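Local atomic coordinates of Alr3699 protein (Nostoc sp., PDB entry 4XSO), a protein that belongs to the GT-B clan of glycosyltransferase-like proteins, built from two Rossmann-like domains, each around a parallel beta-sheet. Residues Y187-L201 / L270-D284. Numbering follows the deposited sequence.
Sequences YKTSPSDISKLRQQL and LGFRADIPQLMAACD
Leu270, at the end of strand 267-271, meets Leu201 of helix 191-201: their CD2 atoms are 4.2 Å apart, and the side chains cross at about a right angle. Three residues on, the guanidinium of Arg273 is held side-on by Asp275, NE to OD1 and NH2 to OD2, each oxygen using its syn lone pair. This fork fixes the flat group while the Arg273 and Leu197 side chains run past each other in opposite directions, with NH2 near CD1, and Leu279 CD2 lies against one face. Pro277 then puts its ring against Tyr187, CG 4.0 Å from CE1, whereas its carbonyl turns to water. One water links three atoms: it donates to Pro277 O and Tyr187 O and also bonds Thr189 OG1, tying the approach to helix 191-201 to the first turn of helix 276-282. Gln278 meets Leu197 with both backbone and side chain: its O lies 3.5 Å from Leu197 CD2; with CG anti to the backbone N (chi1 -178°), Leu197 reaches inward to this point and to Leu279 CD2. Two alanines present small side chains at the crossing. Ala281 CB touches both Thr189 CB and Ile194 CG1, 3.7 Å from each, and Ala282 CB packs against Arg198 CG. A bend at chi3 (60°) then brings Arg198 NH1 to two acceptors: Ala282 O, in the guanidinium plane at 3.0 Å, and Asp284 OD2, tilted from it at 2.8 Å in a salt bridge. The same OD2 accepts from Val208 N, and Arg198 NH2 bonds Ala204 O and Asn206 O. Helix 191-201 thus crosses helix 276-282 at -82°, axes 8.9 Å apart, within the Rossmann-like C-terminal domain of a GT-B fold; Leu279 and Ile276 rest on strand 207-212, and Met280 on helix 298-305.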
loop_
_atom_site.group_PDB
_atom_site.type_symbol
_atom_site.label_atom_id
_atom_site.label_comp_id
_atom_site.label_asym_id
_atom_site.label_seq_id
_atom_site.Cartn_x
_atom_site.Cartn_y
_atom_site.Cartn_z
ATOM N N TYR A 187 -14.808 -40.437 -0.786
ATOM C CA TYR A 187 -13.610 -41.230 -0.930
ATOM C C TYR A 187 -13.939 -42.721 -0.785
ATOM O O TYR A 187 -13.058 -43.562 -0.683
ATOM C CB TYR A 187 -12.520 -40.725 0.028
ATOM C CG TYR A 187 -12.085 -39.345 -0.370
ATOM C CD1 TYR A 187 -11.096 -39.145 -1.328
ATOM C CD2 TYR A 187 -12.707 -38.192 0.188
ATOM C CE1 TYR A 187 -10.727 -37.857 -1.731
ATOM C CE2 TYR A 187 -12.322 -36.913 -0.197
ATOM C CZ TYR A 187 -11.322 -36.742 -1.155
ATOM O OH TYR A 187 -10.984 -35.460 -1.568
ATOM N N LYS A 188 -15.232 -43.027 -0.799
ATOM C CA LYS A 188 -15.688 -44.409 -0.700
ATOM C C LYS A 188 -16.009 -44.909 -2.129
ATOM O O LYS A 188 -16.714 -44.233 -2.887
ATOM C CB LYS A 188 -16.932 -44.481 0.178
ATOM C CG LYS A 188 -16.628 -44.057 1.600
ATOM C CD LYS A 188 -17.879 -43.877 2.415
ATOM C CE LYS A 188 -17.633 -44.312 3.854
ATOM N NZ LYS A 188 -16.497 -43.593 4.429
ATOM N N THR A 189 -15.458 -46.055 -2.477
ATOM C CA THR A 189 -15.682 -46.728 -3.763
ATOM C C THR A 189 -16.038 -48.219 -3.542
ATOM O O THR A 189 -15.423 -48.873 -2.733
ATOM C CB THR A 189 -14.416 -46.611 -4.661
ATOM O OG1 THR A 189 -14.053 -45.248 -4.781
ATOM C CG2 THR A 189 -14.676 -47.165 -6.075
ATOM N N SER A 190 -17.059 -48.729 -4.244
ATOM C CA SER A 190 -17.476 -50.131 -4.096
ATOM C C SER A 190 -16.419 -51.058 -4.664
ATOM O O SER A 190 -15.775 -50.698 -5.669
ATOM C CB SER A 190 -18.750 -50.446 -4.874
ATOM O OG SER A 190 -18.630 -50.055 -6.256
ATOM N N PRO A 191 -16.331 -52.250 -4.106
ATOM C CA PRO A 191 -15.504 -53.348 -4.644
ATOM C C PRO A 191 -15.748 -53.663 -6.104
ATOM O O PRO A 191 -14.804 -53.976 -6.832
ATOM C CB PRO A 191 -15.905 -54.518 -3.773
ATOM C CG PRO A 191 -16.115 -53.852 -2.422
ATOM C CD PRO A 191 -16.831 -52.580 -2.743
ATOM N N SER A 192 -16.988 -53.537 -6.558
ATOM C CA SER A 192 -17.259 -53.828 -7.956
ATOM C C SER A 192 -16.835 -52.712 -8.933
ATOM O O SER A 192 -16.496 -53.002 -10.067
ATOM C CB SER A 192 -18.734 -54.236 -8.135
ATOM O OG SER A 192 -19.568 -53.177 -7.722
ATOM N N ASP A 193 -16.851 -51.443 -8.525
ATOM C CA ASP A 193 -16.228 -50.378 -9.320
ATOM C C ASP A 193 -14.684 -50.555 -9.353
ATOM O O ASP A 193 -14.083 -50.354 -10.383
ATOM C CB ASP A 193 -16.548 -48.966 -8.774
ATOM C CG ASP A 193 -17.975 -48.508 -9.107
ATOM O OD1 ASP A 193 -18.624 -49.159 -9.950
ATOM O OD2 ASP A 193 -18.468 -47.509 -8.527
ATOM N N ILE A 194 -14.089 -50.927 -8.220
ATOM C CA ILE A 194 -12.667 -51.166 -8.121
ATOM C C ILE A 194 -12.277 -52.237 -9.137
ATOM O O ILE A 194 -11.467 -51.993 -9.998
ATOM C CB ILE A 194 -12.220 -51.585 -6.702
ATOM C CG1 ILE A 194 -12.360 -50.412 -5.721
ATOM C CG2 ILE A 194 -10.764 -52.076 -6.688
ATOM C CD1 ILE A 194 -12.206 -50.815 -4.252
ATOM N N SER A 195 -12.929 -53.390 -9.065
ATOM C CA SER A 195 -12.596 -54.530 -9.944
ATOM C C SER A 195 -12.737 -54.161 -11.399
ATOM O O SER A 195 -11.869 -54.482 -12.203
ATOM C CB SER A 195 -13.448 -55.759 -9.596
ATOM O OG SER A 195 -13.078 -56.831 -10.465
ATOM N N LYS A 196 -13.785 -53.422 -11.756
ATOM C CA LYS A 196 -13.926 -53.019 -13.143
ATOM C C LYS A 196 -12.844 -52.100 -13.632
ATOM O O LYS A 196 -12.355 -52.180 -14.794
ATOM C CB LYS A 196 -15.306 -52.365 -13.377
ATOM C CG LYS A 196 -16.422 -53.414 -13.504
ATOM C CD LYS A 196 -15.983 -54.651 -14.340
ATOM C CE LYS A 196 -17.119 -55.436 -14.996
ATOM N NZ LYS A 196 -17.524 -54.871 -16.324
ATOM N N LEU A 197 -12.548 -51.134 -12.794
ATOM C CA LEU A 197 -11.545 -50.167 -13.140
ATOM C C LEU A 197 -10.161 -50.834 -13.315
ATOM O O LEU A 197 -9.456 -50.508 -14.288
ATOM C CB LEU A 197 -11.527 -49.018 -12.098
ATOM C CG LEU A 197 -10.531 -47.885 -12.349
ATOM C CD1 LEU A 197 -10.735 -47.205 -13.694
ATOM C CD2 LEU A 197 -10.658 -46.847 -11.251
ATOM N N ARG A 198 -9.771 -51.708 -12.376
ATOM C CA ARG A 198 -8.516 -52.441 -12.545
ATOM C C ARG A 198 -8.516 -53.261 -13.907
ATOM O O ARG A 198 -7.526 -53.328 -14.604
ATOM C CB ARG A 198 -8.266 -53.320 -11.336
ATOM C CG ARG A 198 -7.894 -52.538 -10.093
ATOM C CD ARG A 198 -7.976 -53.399 -8.853
ATOM N NE ARG A 198 -7.092 -54.552 -8.910
ATOM C CZ ARG A 198 -5.817 -54.575 -8.570
ATOM N NH1 ARG A 198 -5.205 -53.487 -8.115
ATOM N NH2 ARG A 198 -5.156 -55.708 -8.647
ATOM N N GLN A 199 -9.661 -53.825 -14.257
ATOM C CA GLN A 199 -9.823 -54.576 -15.496
ATOM C C GLN A 199 -9.593 -53.707 -16.694
ATOM O O GLN A 199 -8.790 -54.070 -17.520
ATOM C CB GLN A 199 -11.207 -55.251 -15.602
ATOM C CG GLN A 199 -11.245 -56.571 -14.874
ATOM C CD GLN A 199 -12.624 -57.252 -14.834
ATOM O OE1 GLN A 199 -13.676 -56.619 -15.014
ATOM N NE2 GLN A 199 -12.618 -58.553 -14.566
ATOM N N GLN A 200 -10.269 -52.558 -16.776
ATOM C CA GLN A 200 -10.129 -51.662 -17.888
ATOM C C GLN A 200 -8.732 -51.077 -17.986
ATOM O O GLN A 200 -8.269 -50.714 -19.062
ATOM C CB GLN A 200 -11.149 -50.556 -17.772
ATOM C CG GLN A 200 -12.567 -51.095 -17.942
ATOM C CD GLN A 200 -13.608 -50.003 -18.147
ATOM O OE1 GLN A 200 -13.297 -48.824 -18.144
ATOM N NE2 GLN A 200 -14.850 -50.402 -18.341
ATOM N N LEU A 201 -8.071 -50.930 -16.854
ATOM C CA LEU A 201 -6.742 -50.393 -16.834
ATOM C C LEU A 201 -5.760 -51.465 -17.133
ATOM O O LEU A 201 -4.614 -51.163 -17.339
ATOM C CB LEU A 201 -6.428 -49.779 -15.479
ATOM C CG LEU A 201 -7.109 -48.464 -15.238
ATOM C CD1 LEU A 201 -6.703 -47.911 -13.897
ATOM C CD2 LEU A 201 -6.779 -47.489 -16.366
ATOM N N LEU A 270 -1.423 -42.253 -16.971
ATOM C CA LEU A 270 -2.882 -42.117 -17.301
ATOM C C LEU A 270 -3.287 -40.732 -17.690
ATOM O O LEU A 270 -4.459 -40.463 -18.078
ATOM C CB LEU A 270 -3.778 -42.580 -16.140
ATOM C CG LEU A 270 -3.529 -43.941 -15.606
ATOM C CD1 LEU A 270 -4.579 -44.297 -14.565
ATOM C CD2 LEU A 270 -3.544 -44.914 -16.766
ATOM N N GLY A 271 -2.381 -39.810 -17.529
ATOM C CA GLY A 271 -2.691 -38.437 -17.787
ATOM C C GLY A 271 -3.546 -37.781 -16.687
ATOM O O GLY A 271 -3.655 -38.290 -15.593
ATOM N N PHE A 272 -4.135 -36.630 -16.972
ATOM C CA PHE A 272 -4.958 -35.949 -15.945
ATOM C C PHE A 272 -6.284 -36.676 -15.770
ATOM O O PHE A 272 -6.989 -36.918 -16.727
ATOM C CB PHE A 272 -5.185 -34.486 -16.304
ATOM C CG PHE A 272 -6.017 -33.740 -15.295
ATOM C CD1 PHE A 272 -7.411 -33.881 -15.269
ATOM C CD2 PHE A 272 -5.425 -32.881 -14.383
ATOM C CE1 PHE A 272 -8.178 -33.194 -14.332
ATOM C CE2 PHE A 272 -6.199 -32.184 -13.449
ATOM C CZ PHE A 272 -7.565 -32.346 -13.438
ATOM N N ARG A 273 -6.611 -37.050 -14.543
ATOM C CA ARG A 273 -7.856 -37.715 -14.277
ATOM C C ARG A 273 -8.640 -36.950 -13.234
ATOM O O ARG A 273 -8.089 -36.452 -12.251
ATOM C CB ARG A 273 -7.605 -39.136 -13.810
ATOM C CG ARG A 273 -6.875 -40.009 -14.817
ATOM C CD ARG A 273 -7.821 -40.462 -15.884
ATOM N NE ARG A 273 -8.817 -41.396 -15.301
ATOM C CZ ARG A 273 -8.984 -42.639 -15.649
ATOM N NH1 ARG A 273 -8.280 -43.141 -16.644
ATOM N NH2 ARG A 273 -9.926 -43.366 -15.045
ATOM N N ALA A 274 -9.938 -36.878 -13.468
ATOM C CA ALA A 274 -10.900 -36.294 -12.495
ATOM C C ALA A 274 -11.339 -37.292 -11.414
ATOM O O ALA A 274 -11.655 -36.876 -10.290
ATOM C CB ALA A 274 -12.115 -35.748 -13.234
ATOM N N ASP A 275 -11.269 -38.591 -11.700
ATOM C CA ASP A 275 -11.738 -39.640 -10.761
ATOM C C ASP A 275 -10.597 -40.197 -9.814
ATOM O O ASP A 275 -10.270 -41.409 -9.773
ATOM C CB ASP A 275 -12.366 -40.767 -11.526
ATOM C CG ASP A 275 -11.408 -41.329 -12.618
ATOM O OD1 ASP A 275 -10.803 -40.515 -13.309
ATOM O OD2 ASP A 275 -11.234 -42.547 -12.737
ATOM N N ILE A 276 -10.032 -39.291 -9.046
ATOM C CA ILE A 276 -8.909 -39.603 -8.220
ATOM C C ILE A 276 -9.230 -40.570 -7.119
ATOM O O ILE A 276 -8.484 -41.490 -6.897
ATOM C CB ILE A 276 -8.228 -38.342 -7.671
ATOM C CG1 ILE A 276 -7.717 -37.449 -8.818
ATOM C CG2 ILE A 276 -7.060 -38.776 -6.786
ATOM C CD1 ILE A 276 -6.578 -38.008 -9.663
ATOM N N PRO A 277 -10.376 -40.393 -6.442
ATOM C CA PRO A 277 -10.730 -41.348 -5.413
ATOM C C PRO A 277 -10.902 -42.756 -5.921
ATOM O O PRO A 277 -10.527 -43.734 -5.263
ATOM C CB PRO A 277 -12.087 -40.788 -4.882
ATOM C CG PRO A 277 -12.002 -39.300 -5.190
ATOM C CD PRO A 277 -11.366 -39.280 -6.522
ATOM N N GLN A 278 -11.512 -42.881 -7.082
ATOM C CA GLN A 278 -11.720 -44.181 -7.673
ATOM C C GLN A 278 -10.401 -44.866 -8.098
ATOM O O GLN A 278 -10.193 -46.058 -7.868
ATOM C CB GLN A 278 -12.625 -44.043 -8.913
ATOM C CG GLN A 278 -14.084 -43.639 -8.613
ATOM C CD GLN A 278 -14.206 -42.245 -8.038
ATOM O OE1 GLN A 278 -13.481 -41.289 -8.444
ATOM N NE2 GLN A 278 -15.159 -42.080 -7.110
ATOM N N LEU A 279 -9.560 -44.101 -8.788
ATOM C CA LEU A 279 -8.215 -44.563 -9.120
ATOM C C LEU A 279 -7.467 -44.998 -7.908
ATOM O O LEU A 279 -6.881 -46.043 -7.933
ATOM C CB LEU A 279 -7.448 -43.472 -9.863
ATOM C CG LEU A 279 -7.958 -43.348 -11.288
ATOM C CD1 LEU A 279 -7.472 -42.022 -11.869
ATOM C CD2 LEU A 279 -7.515 -44.506 -12.187
ATOM N N MET A 280 -7.490 -44.180 -6.841
ATOM C CA MET A 280 -6.830 -44.540 -5.553
ATOM C C MET A 280 -7.336 -45.906 -5.023
ATOM O O MET A 280 -6.597 -46.809 -4.625
ATOM C CB MET A 280 -7.090 -43.435 -4.541
ATOM C CG MET A 280 -6.336 -42.102 -4.759
ATOM S SD MET A 280 -6.486 -40.935 -3.392
ATOM C CE MET A 280 -5.233 -39.794 -4.024
ATOM N N ALA A 281 -8.650 -46.053 -5.029
ATOM C CA ALA A 281 -9.275 -47.274 -4.610
ATOM C C ALA A 281 -8.776 -48.447 -5.412
ATOM O O ALA A 281 -8.605 -49.537 -4.862
ATOM C CB ALA A 281 -10.796 -47.184 -4.704
ATOM N N ALA A 282 -8.502 -48.249 -6.690
ATOM C CA ALA A 282 -8.002 -49.340 -7.462
ATOM C C ALA A 282 -6.521 -49.656 -7.273
ATOM O O ALA A 282 -6.074 -50.640 -7.769
ATOM C CB ALA A 282 -8.304 -49.115 -8.894
ATOM N N CYS A 283 -5.774 -48.823 -6.567
ATOM C CA CYS A 283 -4.359 -49.115 -6.258
ATOM C C CYS A 283 -4.320 -50.105 -5.107
ATOM O O CYS A 283 -5.349 -50.358 -4.435
ATOM C CB CYS A 283 -3.667 -47.834 -5.863
ATOM S SG CYS A 283 -3.517 -46.755 -7.293
ATOM N N ASP A 284 -3.152 -50.692 -4.904
ATOM C CA ASP A 284 -2.879 -51.516 -3.747
ATOM C C ASP A 284 -2.047 -50.706 -2.773
ATOM O O ASP A 284 -2.061 -50.981 -1.620
ATOM C CB ASP A 284 -2.189 -52.799 -4.205
ATOM C CG ASP A 284 -3.078 -53.619 -5.169
ATOM O OD1 ASP A 284 -4.012 -54.212 -4.590
ATOM O OD2 ASP A 284 -2.917 -53.617 -6.456
HETATM O O HOH W 1 -12.133 -44.418 -3.181
#